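Local atomic coordinates of 2-dehydropantoate 2-reductase (Geobacter metallireducens, PDB entry 3HN2), a protein that probably catalyses the NADPH-dependent reduction of 2-dehydropantoate (ketopantoate) to (R)-pantoate, a step in the biosynthesis of pantothenate. Residues M221-A226 and I287-V292; A273-P278 and E293-L298. One frame throughout, in Å; residues are numbered along the deposited sequence.

Contact 1. Residues M221-A226 and I287-V292; sequences MLEVIA and IAMPRV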
ATOM      1  N   MET A 221      -2.864 -11.197  14.193  1.00 40.37           N
ATOM      2  CA  MET A 221      -2.859  -9.770  14.486  1.00 29.38           C
ATOM      3  C   MET A 221      -3.501  -9.395  15.814  1.00 42.61           C
ATOM      4  O   MET A 221      -2.914  -8.626  16.588  1.00 35.33           O
ATOM      5  CB  MET A 221      -3.532  -9.006  13.368  1.00 19.58           C
ATOM      6  CG  MET A 221      -2.635  -8.813  12.180  1.00 14.43           C
ATOM      7  SD  MET A 221      -3.285  -7.548  11.088  1.00 20.50           S
ATOM      8  CE  MET A 221      -1.948  -7.556   9.917  1.00  2.00           C
ATOM      9  N   LEU A 222      -4.688  -9.947  16.083  1.00 35.47           N
ATOM     10  CA  LEU A 222      -5.366  -9.731  17.368  1.00 40.19           C
ATOM     11  C   LEU A 222      -4.561 -10.170  18.609  1.00 38.19           C
ATOM     12  O   LEU A 222      -4.727  -9.598  19.684  1.00 39.56           O
ATOM     13  CB  LEU A 222      -6.731 -10.407  17.378  1.00 20.51           C
ATOM     14  CG  LEU A 222      -7.825  -9.714  16.564  1.00 48.81           C
ATOM     15  CD1 LEU A 222      -8.923 -10.695  16.110  1.00 28.82           C
ATOM     16  CD2 LEU A 222      -8.409  -8.567  17.345  1.00 35.48           C
ATOM     17  N   GLU A 223      -3.709 -11.180  18.445  1.00 34.27           N
ATOM     18  CA  GLU A 223      -2.889 -11.707  19.527  1.00 50.43           C
ATOM     19  C   GLU A 223      -1.763 -10.747  19.864  1.00 49.14           C
ATOM     20  O   GLU A 223      -1.523 -10.461  21.033  1.00 52.08           O
ATOM     21  CB  GLU A 223      -2.313 -13.074  19.154  1.00 55.80           C
ATOM     22  CG  GLU A 223      -3.330 -14.203  19.146  1.00 57.38           C
ATOM     23  CD  GLU A 223      -2.707 -15.561  18.866  1.00 70.41           C
ATOM     24  OE1 GLU A 223      -1.460 -15.690  18.902  1.00 63.38           O
ATOM     25  OE2 GLU A 223      -3.480 -16.508  18.608  1.00 84.63           O
ATOM     26  N   VAL A 224      -1.094 -10.253  18.820  1.00 50.07           N
ATOM     27  CA  VAL A 224      -0.033  -9.253  18.922  1.00 43.58           C
ATOM     28  C   VAL A 224      -0.535  -7.976  19.599  1.00 47.37           C
ATOM     29  O   VAL A 224       0.161  -7.402  20.444  1.00 53.28           O
ATOM     30  CB  VAL A 224       0.562  -8.927  17.527  1.00 46.49           C
ATOM     31  CG1 VAL A 224       1.679  -7.905  17.619  1.00 40.74           C
ATOM     32  CG2 VAL A 224       1.080 -10.193  16.858  1.00 56.98           C
ATOM     33  N   ILE A 225      -1.745  -7.556  19.233  1.00 41.74           N
ATOM     34  CA  ILE A 225      -2.423  -6.420  19.863  1.00 42.43           C
ATOM     35  C   ILE A 225      -2.703  -6.679  21.354  1.00 46.94           C
ATOM     36  O   ILE A 225      -2.451  -5.805  22.198  1.00 51.37           O
ATOM     37  CB  ILE A 225      -3.717  -6.043  19.094  1.00 39.95           C
ATOM     38  CG1 ILE A 225      -3.369  -5.368  17.766  1.00 35.60           C
ATOM     39  CG2 ILE A 225      -4.600  -5.107  19.909  1.00 37.60           C
ATOM     40  CD1 ILE A 225      -4.536  -5.299  16.775  1.00 48.67           C
ATOM     41  N   ALA A 226      -3.184  -7.882  21.672  1.00 38.77           N
ATOM     42  CA  ALA A 226      -3.456  -8.279  23.057  1.00 43.95           C
ATOM     43  C   ALA A 226      -2.179  -8.326  23.904  1.00 51.68           C
ATOM     44  O   ALA A 226      -2.183  -7.958  25.085  1.00 53.35           O
ATOM     45  CB  ALA A 226      -4.160  -9.604  23.095  1.00 38.71           C
ATOM     46  N   ILE A 287      -0.253 -13.721  28.675  1.00 65.10           N
ATOM     47  CA  ILE A 287      -1.192 -13.573  27.555  1.00 61.97           C
ATOM     48  C   ILE A 287      -1.125 -14.799  26.645  1.00 54.68           C
ATOM     49  O   ILE A 287      -0.047 -15.225  26.231  1.00 53.39           O
ATOM     50  CB  ILE A 287      -0.965 -12.235  26.759  1.00 62.81           C
ATOM     51  CG1 ILE A 287      -1.693 -11.067  27.432  1.00 59.98           C
ATOM     52  CG2 ILE A 287      -1.488 -12.324  25.331  1.00 50.49           C
ATOM     53  CD1 ILE A 287      -0.935 -10.413  28.556  1.00 76.35           C
ATOM     54  N   ALA A 288      -2.291 -15.373  26.369  1.00 60.83           N
ATOM     55  CA  ALA A 288      -2.418 -16.502  25.456  1.00 50.77           C
ATOM     56  C   ALA A 288      -2.140 -16.049  24.029  1.00 48.11           C
ATOM     57  O   ALA A 288      -2.885 -15.244  23.468  1.00 48.65           O
ATOM     58  CB  ALA A 288      -3.803 -17.111  25.567  1.00 45.42           C
ATOM     59  N   MET A 289      -1.042 -16.545  23.467  1.00 50.88           N
ATOM     60  CA  MET A 289      -0.690 -16.290  22.071  1.00 46.25           C
ATOM     61  C   MET A 289      -0.354 -17.591  21.323  1.00 48.44           C
ATOM     62  O   MET A 289       0.810 -17.830  20.989  1.00 49.83           O
ATOM     63  CB  MET A 289       0.474 -15.298  21.982  1.00 45.20           C
ATOM     64  CG  MET A 289       0.067 -13.842  22.146  1.00 53.64           C
ATOM     65  SD  MET A 289       1.426 -12.740  22.576  1.00 44.38           S
ATOM     66  CE  MET A 289       1.960 -12.106  20.990  1.00 15.60           C
ATOM     67  N   PRO A 290      -1.374 -18.435  21.052  1.00 50.13           N
ATOM     68  CA  PRO A 290      -1.117 -19.751  20.450  1.00 46.99           C
ATOM     69  C   PRO A 290      -0.623 -19.691  19.011  1.00 43.98           C
ATOM     70  O   PRO A 290       0.186 -20.527  18.601  1.00 44.57           O
ATOM     71  CB  PRO A 290      -2.488 -20.442  20.499  1.00 44.92           C
ATOM     72  CG  PRO A 290      -3.324 -19.617  21.427  1.00 52.96           C
ATOM     73  CD  PRO A 290      -2.812 -18.227  21.293  1.00 45.69           C
ATOM     74  N   ARG A 291      -1.099 -18.705  18.256  1.00 46.08           N
ATOM     75  CA  ARG A 291      -0.782 -18.617  16.832  1.00 38.26           C
ATOM     76  C   ARG A 291       0.636 -18.117  16.601  1.00 27.32           C
ATOM     77  O   ARG A 291       1.397 -18.710  15.807  1.00  8.23           O
ATOM     78  CB  ARG A 291      -1.819 -17.770  16.081  1.00 36.77           C
ATOM     79  CG  ARG A 291      -3.157 -18.484  15.899  1.00 53.31           C
ATOM     80  CD  ARG A 291      -4.199 -17.622  15.165  1.00 40.35           C
ATOM     81  NE  ARG A 291      -5.562 -17.989  15.559  1.00 26.74           N
ATOM     82  CZ  ARG A 291      -6.203 -17.515  16.629  1.00 37.33           C
ATOM     83  NH1 ARG A 291      -5.621 -16.640  17.443  1.00 57.77           N
ATOM     84  NH2 ARG A 291      -7.432 -17.922  16.898  1.00 17.14           N
ATOM     85  N   VAL A 292       1.011 -17.057  17.329  1.00 25.70           N
ATOM     86  CA  VAL A 292       2.390 -16.543  17.280  1.00 10.86           C
ATOM     87  C   VAL A 292       3.344 -17.669  17.666  1.00  2.00           C
ATOM     88  O   VAL A 292       4.387 -17.854  17.026  1.00  7.20           O
ATOM     89  CB  VAL A 292       2.596 -15.242  18.113  1.00 35.01           C
ATOM     90  CG1 VAL A 292       3.935 -14.602  17.779  1.00 38.70           C
ATOM     91  CG2 VAL A 292       1.464 -14.218  17.848  1.00 14.85           C
TER
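In the all-helical C-terminal region of this ketopantoate reductase, the first turn of helix 290-302 is held by an acidic side chain from helix 211-229. Met289 occupies the N-cap position, and Glu223 reaches across to the amides that follow it. Its CG stands anti to the carbonyl carbon (chi1 -72°) and the chain runs on extended, which carries the carboxylate to the helix start. Glu223 OE1 accepts a nearly straight bond from Val292 N at 3.2 Å on its syn lone pair, and a weak one from Arg291 N. OE2 takes a second weak bond from the same Arg291 amide, so the carboxylate straddles that N-H.

Glu223 OE2 also forms a salt bridge with Arg291 NH1 through its anti lone pair, very short at 2.4 Å and far from straight, the oxygen tilted out of the guanidinium plane; the two flat groups are turned 47° apart. The arginine chain, extended from CG to NE, crosses the glutamate at about a right angle and turns at chi4 (85°), which directs NH1 to OE2. The helix N-terminus and the arginine charge would probably favour ionisation of the buried Glu223.

Apolar contacts flank this grip. Met289 bends at chi3, bringing its CE to 4.0 Å from Val224 CA. Val224 CG2 meets Val292 CG2 at 4.2 Å, while Ala226 CB lies 4.4 Å from Ile287 CG2 in the preceding loop. Behind the contact, Met221, Val224 and Ile225 pack on helix 179-200, Met221 and Ile225 also on helix 241-249; Met289 and Val292 rest against Leu279 of helix 271-284.

Contact 2. Residues A273-P278 and E293-L298; sequences AIFRTP and EMLATL
Segments 273-278 of helix 271-284 and 293-298 of helix 290-302, both in the C-terminal region of the ketopantoate reductase, run in largely opposed directions, at 130°, with their axes 9.5 Å apart at closest approach. The first contains a wider pi-type turn at 273-276 and a kink at Pro278, which has no amide hydrogen to give. The backbones come nearest at Phe275 and Ala296, whose CA atoms are 5.8 Å apart.

Ala296 CB sits 3.8 Å from Phe275 CB, and the Phe275 ring extends past it to bring CE1 within 3.9 Å of Leu295 CG. Ala296 CB also lies over one face of the Arg276 guanidinium, 3.7 Å from Arg276 CZ and offset toward the rim. The arginine bends at chi2 (-67°), and its NH2 gives a weak hydrogen bond to Thr297 OG1; its stronger partner is Glu300, in a salt bridge. Thr297 OG1 in turn donates to Glu293 O four residues back, at 2.5 Å, a bond common for threonine within helices. An alanine in place of Thr297 would lose both hydroxyl bonds and would probably leave the Arg276 guanidinium less firmly placed.

Helix 179-200 flanks the pair, Ile191 touching Phe275 and Leu196 touching Leu295, while Leu279 of helix 271-284 packs against Ala296.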
ATOM      1  N   ALA A 273      14.131 -11.829  17.786  1.00 34.46           N
ATOM      2  CA  ALA A 273      13.620 -10.470  18.013  1.00 39.14           C
ATOM      3  C   ALA A 273      12.172 -10.236  17.558  1.00 42.87           C
ATOM      4  O   ALA A 273      11.402  -9.581  18.262  1.00 45.22           O
ATOM      5  CB  ALA A 273      14.542  -9.455  17.372  1.00 46.75           C
ATOM      6  N   ILE A 274      11.803 -10.762  16.393  1.00 36.10           N
ATOM      7  CA  ILE A 274      10.444 -10.578  15.873  1.00 38.67           C
ATOM      8  C   ILE A 274       9.392 -11.421  16.625  1.00 41.66           C
ATOM      9  O   ILE A 274       8.290 -10.938  16.906  1.00 36.38           O
ATOM     10  CB  ILE A 274      10.381 -10.808  14.327  1.00 42.07           C
ATOM     11  CG1 ILE A 274      11.282  -9.803  13.599  1.00 37.43           C
ATOM     12  CG2 ILE A 274       8.955 -10.678  13.798  1.00 36.44           C
ATOM     13  CD1 ILE A 274      11.653 -10.218  12.181  1.00 50.93           C
ATOM     14  N   PHE A 275       9.747 -12.657  16.982  1.00 46.45           N
ATOM     15  CA  PHE A 275       8.772 -13.609  17.525  1.00 43.88           C
ATOM     16  C   PHE A 275       8.984 -13.994  18.986  1.00 47.28           C
ATOM     17  O   PHE A 275       8.064 -13.874  19.794  1.00 51.76           O
ATOM     18  CB  PHE A 275       8.746 -14.888  16.691  1.00 44.21           C
ATOM     19  CG  PHE A 275       8.190 -14.715  15.316  1.00 42.94           C
ATOM     20  CD1 PHE A 275       6.842 -14.944  15.067  1.00 43.80           C
ATOM     21  CD2 PHE A 275       9.016 -14.368  14.254  1.00 59.59           C
ATOM     22  CE1 PHE A 275       6.323 -14.816  13.783  1.00 46.92           C
ATOM     23  CE2 PHE A 275       8.503 -14.225  12.964  1.00 56.09           C
ATOM     24  CZ  PHE A 275       7.154 -14.448  12.734  1.00 40.32           C
ATOM     25  N   ARG A 276      10.177 -14.480  19.323  1.00 48.27           N
ATOM     26  CA  ARG A 276      10.396 -15.073  20.650  1.00 47.71           C
ATOM     27  C   ARG A 276      10.436 -14.046  21.783  1.00 46.29           C
ATOM     28  O   ARG A 276       9.954 -14.325  22.883  1.00 39.41           O
ATOM     29  CB  ARG A 276      11.620 -15.997  20.671  1.00 41.60           C
ATOM     30  CG  ARG A 276      11.416 -17.323  19.932  1.00 31.29           C
ATOM     31  CD  ARG A 276      10.393 -18.207  20.644  1.00 52.11           C
ATOM     32  NE  ARG A 276      10.083 -19.433  19.910  1.00 40.55           N
ATOM     33  CZ  ARG A 276       9.035 -20.213  20.167  1.00 54.76           C
ATOM     34  NH1 ARG A 276       8.202 -19.889  21.148  1.00 40.18           N
ATOM     35  NH2 ARG A 276       8.817 -21.316  19.446  1.00 28.62           N
ATOM     36  N   THR A 277      10.979 -12.864  21.489  1.00 48.04           N
ATOM     37  CA  THR A 277      10.991 -11.728  22.429  1.00 45.71           C
ATOM     38  C   THR A 277       9.581 -11.168  22.730  1.00 45.68           C
ATOM     39  O   THR A 277       9.247 -11.005  23.908  1.00 46.41           O
ATOM     40  CB  THR A 277      11.985 -10.597  21.990  1.00 36.61           C
ATOM     41  OG1 THR A 277      13.282 -11.155  21.741  1.00 41.01           O
ATOM     42  CG2 THR A 277      12.106  -9.529  23.050  1.00 50.83           C
ATOM     43  N   PRO A 278       8.763 -10.846  21.692  1.00 40.37           N
ATOM     44  CA  PRO A 278       7.375 -10.486  21.999  1.00 39.25           C
ATOM     45  C   PRO A 278       6.580 -11.560  22.725  1.00 45.97           C
ATOM     46  O   PRO A 278       5.844 -11.227  23.656  1.00 51.06           O
ATOM     47  CB  PRO A 278       6.776 -10.219  20.616  1.00 43.26           C
ATOM     48  CG  PRO A 278       7.919  -9.730  19.847  1.00 45.63           C
ATOM     49  CD  PRO A 278       9.018 -10.664  20.254  1.00 38.00           C
ATOM     50  N   GLU A 293       2.914 -18.516  18.593  1.00  2.00           N
ATOM     51  CA  GLU A 293       3.772 -19.579  19.109  1.00 25.88           C
ATOM     52  C   GLU A 293       3.991 -20.655  18.102  1.00 32.84           C
ATOM     53  O   GLU A 293       5.131 -21.019  17.823  1.00 51.37           O
ATOM     54  CB  GLU A 293       3.216 -20.191  20.395  1.00 35.52           C
ATOM     55  CG  GLU A 293       4.016 -19.794  21.629  1.00 51.14           C
ATOM     56  CD  GLU A 293       3.837 -20.760  22.783  1.00 68.51           C
ATOM     57  OE1 GLU A 293       4.159 -21.955  22.618  1.00 66.24           O
ATOM     58  OE2 GLU A 293       3.385 -20.319  23.859  1.00 95.00           O
ATOM     59  N   MET A 294       2.885 -21.152  17.557  1.00 42.43           N
ATOM     60  CA  MET A 294       2.906 -22.125  16.492  1.00 34.04           C
ATOM     61  C   MET A 294       3.760 -21.611  15.339  1.00 37.78           C
ATOM     62  O   MET A 294       4.651 -22.323  14.872  1.00 39.44           O
ATOM     63  CB  MET A 294       1.479 -22.403  16.036  1.00 44.42           C
ATOM     64  CG  MET A 294       1.351 -23.549  15.082  1.00 25.66           C
ATOM     65  SD  MET A 294      -0.360 -24.018  14.893  1.00 40.06           S
ATOM     66  CE  MET A 294      -0.205 -24.916  13.356  1.00 12.45           C
ATOM     67  N   LEU A 295       3.523 -20.359  14.929  1.00 29.21           N
ATOM     68  CA  LEU A 295       4.310 -19.722  13.868  1.00 24.69           C
ATOM     69  C   LEU A 295       5.815 -19.684  14.157  1.00 31.55           C
ATOM     70  O   LEU A 295       6.608 -20.199  13.362  1.00 31.31           O
ATOM     71  CB  LEU A 295       3.780 -18.318  13.581  1.00 32.85           C
ATOM     72  CG  LEU A 295       4.158 -17.641  12.254  1.00 38.44           C
ATOM     73  CD1 LEU A 295       4.251 -18.629  11.102  1.00 34.01           C
ATOM     74  CD2 LEU A 295       3.134 -16.564  11.940  1.00 30.37           C
ATOM     75  N   ALA A 296       6.199 -19.102  15.297  1.00 26.86           N
ATOM     76  CA  ALA A 296       7.606 -19.032  15.703  1.00 24.33           C
ATOM     77  C   ALA A 296       8.270 -20.395  15.612  1.00 26.04           C
ATOM     78  O   ALA A 296       9.357 -20.526  15.026  1.00 21.20           O
ATOM     79  CB  ALA A 296       7.734 -18.473  17.142  1.00 35.65           C
ATOM     80  N   THR A 297       7.587 -21.403  16.167  1.00 19.14           N
ATOM     81  CA  THR A 297       8.084 -22.773  16.206  1.00 22.45           C
ATOM     82  C   THR A 297       8.184 -23.421  14.818  1.00 37.74           C
ATOM     83  O   THR A 297       9.240 -23.956  14.466  1.00 42.65           O
ATOM     84  CB  THR A 297       7.213 -23.667  17.101  1.00 26.94           C
ATOM     85  OG1 THR A 297       6.744 -22.923  18.227  1.00 30.43           O
ATOM     86  CG2 THR A 297       8.007 -24.848  17.586  1.00 37.16           C
ATOM     87  N   LEU A 298       7.098 -23.371  14.037  1.00 26.73           N
ATOM     88  CA  LEU A 298       7.108 -23.902  12.666  1.00 33.65           C
ATOM     89  C   LEU A 298       8.185 -23.212  11.849  1.00 38.34           C
ATOM     90  O   LEU A 298       8.698 -23.768  10.869  1.00 37.34           O
ATOM     91  CB  LEU A 298       5.765 -23.668  11.956  1.00 30.82           C
ATOM     92  CG  LEU A 298       4.572 -24.536  12.326  1.00 26.52           C
ATOM     93  CD1 LEU A 298       3.311 -23.877  11.811  1.00 50.66           C
ATOM     94  CD2 LEU A 298       4.721 -25.946  11.771  1.00 45.92           C
TER

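Both contacts join helix 290-302 to other helices of the C-terminal region, but to different partners: contact 1 fixes its start to helix 211-229, contact 2 its middle to helix 271-284. Their centres lie 11 Å apart, and Val292 joins them, its CG1 packing 4.0 Å from Phe275 CD1. Each is partly buried and pairs apolar packing with an arginine. In contact 1 the polar part dominates, the carboxylate of the buried Glu223 answering helix amides and a charge; in contact 2 Phe275, Leu295 and Ala296 form the buried apolar part, while the partly exposed Arg276 takes a large share by laying its guanidinium on the Ala296 methyl. Helix 179-200 backs both.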